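Local structure of aspartokinase 1, chloroplastic (Arabidopsis thaliana, 2CDQ) at residues R138-T152 with T213-T227. The protein catalyses the ATP-dependent phosphorylation of aspartate to 4-phosphoaspartate, the first step of the pathway to lysine, threonine, methionine and isoleucine, and binds lysine and S-adenosylmethionine as allosteric effectors. Sequence-based numbering, arbitrary orientation.
With LYS (lysine), chain D.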
# COMPACT_ATOMS: atom_id res chain seq x y z
N ARG A 138 -15.65 29.56 0.13
CA ARG A 138 -17.05 30.00 0.18
C ARG A 138 -17.42 30.78 -1.10
O ARG A 138 -18.48 30.55 -1.68
CB ARG A 138 -17.32 30.84 1.43
CG ARG A 138 -18.77 31.27 1.61
CD ARG A 138 -18.88 32.50 2.50
NE ARG A 138 -20.28 32.82 2.80
CZ ARG A 138 -20.90 32.53 3.95
NH1 ARG A 138 -20.26 31.90 4.93
NH2 ARG A 138 -22.17 32.87 4.12
N THR A 139 -16.54 31.70 -1.52
CA THR A 139 -16.78 32.51 -2.71
C THR A 139 -16.70 31.62 -3.95
O THR A 139 -17.53 31.73 -4.86
CB THR A 139 -15.78 33.68 -2.84
OG1 THR A 139 -15.89 34.54 -1.69
CG2 THR A 139 -16.04 34.50 -4.10
N ARG A 140 -15.70 30.75 -3.95
CA ARG A 140 -15.45 29.82 -5.05
C ARG A 140 -16.71 29.02 -5.38
O ARG A 140 -17.05 28.85 -6.55
CB ARG A 140 -14.28 28.89 -4.68
CG ARG A 140 -13.67 28.14 -5.85
CD ARG A 140 -12.46 27.30 -5.42
NE ARG A 140 -11.27 28.13 -5.23
CZ ARG A 140 -10.27 28.24 -6.11
NH1 ARG A 140 -10.31 27.56 -7.25
NH2 ARG A 140 -9.24 29.03 -5.84
N ASP A 141 -17.41 28.56 -4.34
CA ASP A 141 -18.69 27.87 -4.52
C ASP A 141 -19.78 28.75 -5.12
O ASP A 141 -20.56 28.30 -5.96
CB ASP A 141 -19.17 27.27 -3.21
CG ASP A 141 -18.76 25.83 -3.04
OD1 ASP A 141 -17.75 25.42 -3.64
OD2 ASP A 141 -19.46 25.11 -2.30
N TYR A 142 -19.84 30.01 -4.68
CA TYR A 142 -20.81 30.95 -5.20
C TYR A 142 -20.53 31.23 -6.68
O TYR A 142 -21.44 31.17 -7.51
CB TYR A 142 -20.82 32.25 -4.38
CG TYR A 142 -21.90 33.24 -4.79
CD1 TYR A 142 -23.25 32.98 -4.53
CD2 TYR A 142 -21.56 34.43 -5.43
CE1 TYR A 142 -24.24 33.89 -4.91
CE2 TYR A 142 -22.54 35.34 -5.81
CZ TYR A 142 -23.88 35.06 -5.55
OH TYR A 142 -24.85 35.97 -5.93
N LEU A 143 -19.26 31.50 -6.98
CA LEU A 143 -18.79 31.77 -8.34
C LEU A 143 -19.25 30.67 -9.31
O LEU A 143 -19.96 30.96 -10.29
CB LEU A 143 -17.27 31.89 -8.35
CG LEU A 143 -16.51 32.79 -9.33
CD1 LEU A 143 -15.03 32.46 -9.28
CD2 LEU A 143 -17.00 32.68 -10.76
N VAL A 144 -18.88 29.42 -9.04
CA VAL A 144 -19.24 28.33 -9.96
C VAL A 144 -20.75 28.06 -10.04
O VAL A 144 -21.21 27.48 -11.03
CB VAL A 144 -18.44 27.00 -9.71
CG1 VAL A 144 -17.02 27.27 -9.26
CG2 VAL A 144 -19.14 26.10 -8.73
N SER A 145 -21.51 28.50 -9.04
CA SER A 145 -22.96 28.27 -9.02
C SER A 145 -23.66 28.95 -10.19
O SER A 145 -24.71 28.49 -10.66
CB SER A 145 -23.59 28.70 -7.68
OG SER A 145 -23.83 30.10 -7.61
N PHE A 146 -23.07 30.04 -10.68
CA PHE A 146 -23.57 30.75 -11.85
C PHE A 146 -23.68 29.85 -13.07
O PHE A 146 -24.59 30.00 -13.88
CB PHE A 146 -22.68 31.93 -12.18
CG PHE A 146 -22.93 33.13 -11.32
CD1 PHE A 146 -23.81 34.12 -11.73
CD2 PHE A 146 -22.30 33.26 -10.08
CE1 PHE A 146 -24.04 35.22 -10.94
CE2 PHE A 146 -22.54 34.36 -9.29
CZ PHE A 146 -23.41 35.34 -9.71
N GLY A 147 -22.76 28.90 -13.19
CA GLY A 147 -22.74 27.98 -14.30
C GLY A 147 -24.06 27.28 -14.50
O GLY A 147 -24.73 27.47 -15.51
N GLU A 148 -24.45 26.46 -13.52
CA GLU A 148 -25.68 25.68 -13.58
C GLU A 148 -26.92 26.57 -13.46
O GLU A 148 -27.98 26.22 -13.98
CB GLU A 148 -25.71 24.60 -12.50
CG GLU A 148 -24.66 23.51 -12.66
CD GLU A 148 -23.25 23.96 -12.28
OE1 GLU A 148 -22.30 23.21 -12.57
OE2 GLU A 148 -23.09 25.05 -11.69
N CYS A 149 -26.78 27.70 -12.78
CA CYS A 149 -27.88 28.65 -12.67
C CYS A 149 -28.25 29.24 -14.02
O CYS A 149 -29.43 29.41 -14.33
CB CYS A 149 -27.55 29.75 -11.67
SG CYS A 149 -27.60 29.17 -9.98
N LEU A 150 -27.23 29.54 -14.83
CA LEU A 150 -27.44 30.00 -16.19
C LEU A 150 -27.98 28.84 -17.03
O LEU A 150 -29.05 28.94 -17.64
CB LEU A 150 -26.14 30.51 -16.78
CG LEU A 150 -25.66 31.87 -16.30
CD1 LEU A 150 -24.19 32.02 -16.62
CD2 LEU A 150 -26.46 32.99 -16.93
N SER A 151 -27.23 27.74 -17.02
CA SER A 151 -27.53 26.56 -17.81
C SER A 151 -28.99 26.13 -17.73
O SER A 151 -29.69 26.09 -18.75
CB SER A 151 -26.63 25.42 -17.36
OG SER A 151 -26.92 24.24 -18.07
N THR A 152 -29.46 25.83 -16.52
CA THR A 152 -30.84 25.39 -16.31
C THR A 152 -31.89 26.40 -16.79
O THR A 152 -32.87 26.00 -17.42
CB THR A 152 -31.12 25.03 -14.83
OG1 THR A 152 -30.55 26.03 -13.97
CG2 THR A 152 -30.53 23.68 -14.50
N THR A 213 -30.43 22.29 -11.25
CA THR A 213 -28.99 22.53 -11.21
C THR A 213 -28.30 21.35 -10.55
O THR A 213 -28.81 20.79 -9.58
CB THR A 213 -28.66 23.79 -10.39
OG1 THR A 213 -29.12 23.61 -9.05
CG2 THR A 213 -29.32 25.02 -10.99
N GLY A 214 -27.12 20.99 -11.04
CA GLY A 214 -26.54 19.70 -10.71
C GLY A 214 -25.48 19.68 -9.63
O GLY A 214 -25.37 18.72 -8.86
N PHE A 215 -24.70 20.73 -9.55
CA PHE A 215 -23.46 20.65 -8.78
C PHE A 215 -23.65 21.28 -7.39
O PHE A 215 -22.69 21.44 -6.63
CB PHE A 215 -22.37 21.33 -9.62
CG PHE A 215 -20.96 21.10 -9.15
CD1 PHE A 215 -20.63 20.04 -8.33
CD2 PHE A 215 -19.95 21.95 -9.59
CE1 PHE A 215 -19.32 19.85 -7.91
CE2 PHE A 215 -18.64 21.76 -9.19
CZ PHE A 215 -18.32 20.72 -8.35
N LEU A 216 -24.90 21.59 -7.04
CA LEU A 216 -25.17 22.58 -5.99
C LEU A 216 -25.99 22.11 -4.79
O LEU A 216 -26.82 21.20 -4.89
CB LEU A 216 -25.82 23.82 -6.60
CG LEU A 216 -25.18 24.44 -7.84
CD1 LEU A 216 -26.00 25.62 -8.31
CD2 LEU A 216 -23.74 24.86 -7.56
N GLY A 217 -25.74 22.77 -3.66
CA GLY A 217 -26.47 22.54 -2.41
C GLY A 217 -26.44 23.77 -1.52
O GLY A 217 -25.81 24.78 -1.85
N LYS A 218 -27.14 23.69 -0.38
CA LYS A 218 -27.19 24.79 0.59
C LYS A 218 -26.68 24.33 1.95
O LYS A 218 -27.13 23.31 2.49
CB LYS A 218 -28.61 25.35 0.71
CG LYS A 218 -28.70 26.68 1.46
CD LYS A 218 -30.07 27.36 1.31
CE LYS A 218 -31.09 26.78 2.28
NZ LYS A 218 -32.42 27.44 2.13
N GLY A 219 -25.73 25.10 2.50
CA GLY A 219 -25.15 24.81 3.81
C GLY A 219 -26.19 24.87 4.91
O GLY A 219 -27.09 25.71 4.88
N TRP A 220 -26.06 23.97 5.89
CA TRP A 220 -27.00 23.88 7.01
C TRP A 220 -27.00 25.15 7.86
O TRP A 220 -28.05 25.75 8.09
CB TRP A 220 -26.73 22.62 7.84
CG TRP A 220 -27.62 22.39 9.07
CD1 TRP A 220 -27.19 22.06 10.33
CD2 TRP A 220 -29.06 22.46 9.15
NE1 TRP A 220 -28.27 21.92 11.18
CE2 TRP A 220 -29.42 22.17 10.48
CE3 TRP A 220 -30.08 22.75 8.22
CZ2 TRP A 220 -30.76 22.15 10.92
CZ3 TRP A 220 -31.41 22.74 8.65
CH2 TRP A 220 -31.74 22.43 9.99
N LYS A 221 -25.82 25.58 8.30
CA LYS A 221 -25.73 26.72 9.23
C LYS A 221 -25.22 28.04 8.63
O LYS A 221 -25.21 29.07 9.31
CB LYS A 221 -24.95 26.33 10.50
CG LYS A 221 -23.54 25.76 10.29
CD LYS A 221 -23.04 25.03 11.54
CE LYS A 221 -22.88 25.98 12.74
NZ LYS A 221 -22.64 25.26 14.02
N THR A 222 -24.81 28.02 7.36
CA THR A 222 -24.44 29.25 6.66
C THR A 222 -25.58 29.74 5.78
O THR A 222 -25.71 30.95 5.52
CB THR A 222 -23.19 29.09 5.77
OG1 THR A 222 -23.29 27.87 5.02
CG2 THR A 222 -21.92 29.08 6.60
N GLY A 223 -26.40 28.80 5.31
CA GLY A 223 -27.45 29.08 4.33
C GLY A 223 -26.87 29.42 2.97
O GLY A 223 -27.61 29.80 2.06
N ALA A 224 -25.55 29.26 2.83
CA ALA A 224 -24.81 29.68 1.65
C ALA A 224 -24.69 28.59 0.57
O ALA A 224 -24.72 27.39 0.87
CB ALA A 224 -23.42 30.18 2.06
N VAL A 225 -24.57 29.03 -0.69
CA VAL A 225 -24.51 28.12 -1.83
C VAL A 225 -23.29 27.20 -1.74
O VAL A 225 -22.18 27.64 -1.41
CB VAL A 225 -24.51 28.88 -3.18
CG1 VAL A 225 -24.62 27.91 -4.34
CG2 VAL A 225 -25.66 29.89 -3.23
N THR A 226 -23.51 25.93 -2.04
CA THR A 226 -22.50 24.90 -1.87
C THR A 226 -22.39 24.01 -3.10
O THR A 226 -23.40 23.73 -3.75
CB THR A 226 -22.83 24.07 -0.60
OG1 THR A 226 -22.13 24.62 0.52
CG2 THR A 226 -22.44 22.62 -0.77
N THR A 227 -21.18 23.57 -3.44
CA THR A 227 -20.98 22.55 -4.48
C THR A 227 -20.72 21.18 -3.86
O THR A 227 -20.10 21.08 -2.81
CB THR A 227 -19.84 22.89 -5.47
OG1 THR A 227 -18.61 23.04 -4.75
CG2 THR A 227 -20.15 24.16 -6.22
N LYS D . -21.18 21.51 -14.01
CA LYS D . -19.80 21.07 -14.36
C LYS D . -19.74 20.39 -15.75
O LYS D . -20.14 21.00 -16.74
CB LYS D . -19.23 20.16 -13.26
CG LYS D . -20.20 19.09 -12.75
CD LYS D . -19.50 18.07 -11.87
CE LYS D . -18.58 17.17 -12.68
NZ LYS D . -17.88 16.19 -11.81
OXT LYS D . -19.31 19.25 -15.93
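Glu148 bends at chi2 (75°), and its carboxylate stops beside Phe215, with OE1 3.5 Å from CB of that residue. With CG anti to the backbone N (chi1 -167°), the Phe215 ring lies between Thr227 and the bound lysine. CB of Thr227 sits over the centre of one ring face, and the lysine chain covers the opposite face. OE1 of Glu148 lies at the edge of the ring, near its plane, and the carboxylate and ring planes are 64° apart. The same OE1 accepts a hydrogen bond from the alpha-amino N of the bound lysine.

Asp141 grips the strand 225-227 with both oxygens. OD2 takes the backbone N of Thr227 at 2.6 Å, and OD1 takes the OG1 hydroxyl of Thr227 at 2.8 Å. Both donors approach out of the carboxylate plane. This ties a buried carboxylate to one residue of the strand.

Between Asp141 and Glu148 the packing is mainly apolar. CG2 of Val144 meets CG2 of Thr227. Ser145 places CB 3.6 Å from CG1 of Val225 and also touches CD2 of Leu216. Its OG turns back to bond Tyr142 O. Past Glu148, CG2 of Thr213 lies 3.4 Å from OG1 of Thr152, which hydrogen-bonds Glu148 O. At the outer end, CB of Ala224 rests over one face of the Arg138 guanidinium.

Helix 137-161 thus lies against the antiparallel hairpin of strands 209-219 and 225-227, with helices 69-80 and 113-132 packed on its other sides. Glu148 is a substrate-binding residue of this enzyme, and here a lysine is bound beside it. This is a helix layer packed on the central beta-sheet of the amino acid kinase domain, an alpha/beta/alpha sandwich.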